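Local coordinates for protein endo-1,3-beta-glucanase (Streptomyces sioyaensis, PDB 3DGT) that probably hydrolyses internal 1,3-beta-glucosidic bonds of 1,3-beta-glucans through its family 16 glycoside hydrolase catalytic domain, which carries a bound magnesium ion, at residues 154-158 with 214-218. Residues are numbered along the deposited sequence.
Sequences KTWAT and TYQTV
Two strands from different layers meet here through side chains, with no backbone hydrogen bond between them. The axes of 155-158 and 214-218 run nearly parallel, at 15° (signed crossing angle -15°), and approach to 7.7 Å; the nearest CA atoms are those of Ala157 and Gln216, 6.8 Å apart. The backbone of 155-158 is regular extended strand, whereas Tyr215 departs from it at phi/psi -120/-18, and Gln216 returns to -140/131. This kink belongs to a classic beta bulge in which Tyr215 and Gln216 both face Phe208, and it lets two successive CA-to-CB bonds point toward 155-158. Tyr215, chi1 p (62°) and chi2 -76°, extends its ring to the other strand. There Thr155, chi1 t (174°), donates a hydrogen bond from OG1 to Tyr215 OH at 3.0 Å. Ala157 CB makes an apolar contact with Tyr215 CZ at 3.6 Å, oblique to the ring, and lies 3.3 Å from Tyr215 OH, while Trp156 C lies near the ring plane, 3.8 Å from Tyr215 OH. Gln216, chi1 t (176°) and chi2 p (69°), brings CG to 4.1 Å from Ala157 O, and its NE2 makes a weak 2.8 Å hydrogen bond to Thr217 O, one residue on. Trp156, chi1 m (-76°), directs its CA-to-CB bond away and meets Phe248 and Phe252 edge-to-face. Near-parallel strands joined through side chains fit the packed layers of the beta-jelly-roll sandwich of family 16 glycoside hydrolases. Strand 155-160 pairs antiparallel with 142-144 and 175-179, and strand 213-219 with 205-210; Tyr215 also touches Thr179, and Ala157 touches Phe208.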
loop_
_atom_site.group_PDB
_atom_site.type_symbol
_atom_site.label_atom_id
_atom_site.label_comp_id
_atom_site.label_asym_id
_atom_site.label_seq_id
_atom_site.Cartn_x
_atom_site.Cartn_y
_atom_site.Cartn_z
ATOM N N LYS A 154 4.596 12.807 -6.133
ATOM C CA LYS A 154 4.404 12.843 -4.689
ATOM C C LYS A 154 3.847 11.548 -4.165
ATOM O O LYS A 154 3.207 10.776 -4.904
ATOM C CB LYS A 154 3.559 14.040 -4.233
ATOM C CG LYS A 154 2.383 14.425 -5.136
ATOM C CD LYS A 154 1.627 15.602 -4.510
ATOM C CE LYS A 154 0.572 16.179 -5.433
ATOM N NZ LYS A 154 -0.005 17.440 -4.841
ATOM N N THR A 155 4.157 11.296 -2.899
ATOM C CA THR A 155 3.635 10.157 -2.176
ATOM C C THR A 155 2.723 10.647 -1.059
ATOM O O THR A 155 2.996 11.673 -0.417
ATOM C CB THR A 155 4.767 9.259 -1.626
ATOM O OG1 THR A 155 4.186 8.239 -0.809
ATOM C CG2 THR A 155 5.797 10.063 -0.825
ATOM N N TRP A 156 1.616 9.941 -0.872
ATOM C CA TRP A 156 0.703 10.167 0.245
ATOM C C TRP A 156 0.836 9.026 1.246
ATOM O O TRP A 156 0.895 7.854 0.857
ATOM C CB TRP A 156 -0.748 10.193 -0.248
ATOM C CG TRP A 156 -1.244 11.434 -0.968
ATOM C CD1 TRP A 156 -2.032 12.411 -0.447
ATOM C CD2 TRP A 156 -1.045 11.778 -2.356
ATOM N NE1 TRP A 156 -2.333 13.355 -1.410
ATOM C CE2 TRP A 156 -1.735 12.990 -2.589
ATOM C CE3 TRP A 156 -0.354 11.176 -3.422
ATOM C CZ2 TRP A 156 -1.755 13.615 -3.839
ATOM C CZ3 TRP A 156 -0.382 11.801 -4.681
ATOM C CH2 TRP A 156 -1.070 13.011 -4.869
ATOM N N ALA A 157 0.870 9.373 2.532
ATOM C CA ALA A 157 0.858 8.383 3.614
ATOM C C ALA A 157 -0.219 8.784 4.599
ATOM O O ALA A 157 -0.349 9.959 4.932
ATOM C CB ALA A 157 2.193 8.319 4.310
ATOM N N THR A 158 -0.988 7.805 5.059
ATOM C CA THR A 158 -2.224 8.085 5.783
ATOM C C THR A 158 -2.567 6.979 6.772
ATOM O O THR A 158 -2.399 5.794 6.466
ATOM C CB THR A 158 -3.414 8.200 4.796
ATOM O OG1 THR A 158 -3.064 9.059 3.699
ATOM C CG2 THR A 158 -4.630 8.763 5.491
ATOM N N THR A 214 10.916 11.518 7.361
ATOM C CA THR A 214 9.573 11.421 7.926
ATOM C C THR A 214 8.694 12.594 7.510
ATOM O O THR A 214 9.082 13.758 7.680
ATOM C CB THR A 214 9.641 11.296 9.458
ATOM O OG1 THR A 214 10.354 10.093 9.792
ATOM C CG2 THR A 214 8.231 11.244 10.064
ATOM N N TYR A 215 7.517 12.287 6.958
ATOM C CA TYR A 215 6.587 13.343 6.526
ATOM C C TYR A 215 5.218 13.334 7.187
ATOM O O TYR A 215 4.524 14.349 7.161
ATOM C CB TYR A 215 6.475 13.453 4.992
ATOM C CG TYR A 215 5.945 12.245 4.239
ATOM C CD1 TYR A 215 6.741 11.127 4.016
ATOM C CD2 TYR A 215 4.664 12.261 3.679
ATOM C CE1 TYR A 215 6.254 10.039 3.307
ATOM C CE2 TYR A 215 4.181 11.185 2.960
ATOM C CZ TYR A 215 4.982 10.076 2.776
ATOM O OH TYR A 215 4.515 8.987 2.056
ATOM N N GLN A 216 4.844 12.212 7.795
ATOM C CA GLN A 216 3.608 12.130 8.561
ATOM C C GLN A 216 3.826 11.323 9.822
ATOM O O GLN A 216 4.398 10.233 9.780
ATOM C CB GLN A 216 2.475 11.515 7.729
ATOM C CG GLN A 216 1.159 11.321 8.513
ATOM C CD GLN A 216 0.481 12.641 8.874
ATOM O OE1 GLN A 216 0.292 13.505 8.017
ATOM N NE2 GLN A 216 0.112 12.801 10.147
ATOM N N THR A 217 3.378 11.881 10.942
ATOM C CA THR A 217 3.360 11.161 12.206
ATOM C C THR A 217 1.939 11.182 12.757
ATOM O O THR A 217 1.228 12.192 12.661
ATOM C CB THR A 217 4.333 11.767 13.235
ATOM O OG1 THR A 217 5.614 11.985 12.628
ATOM C CG2 THR A 217 4.520 10.827 14.431
ATOM N N VAL A 218 1.537 10.048 13.315
ATOM C CA VAL A 218 0.237 9.907 13.963
ATOM C C VAL A 218 0.528 9.439 15.381
ATOM O O VAL A 218 1.349 8.554 15.585
ATOM C CB VAL A 218 -0.664 8.882 13.218
ATOM C CG1 VAL A 218 -2.059 8.817 13.840
ATOM C CG2 VAL A 218 -0.768 9.232 11.728
#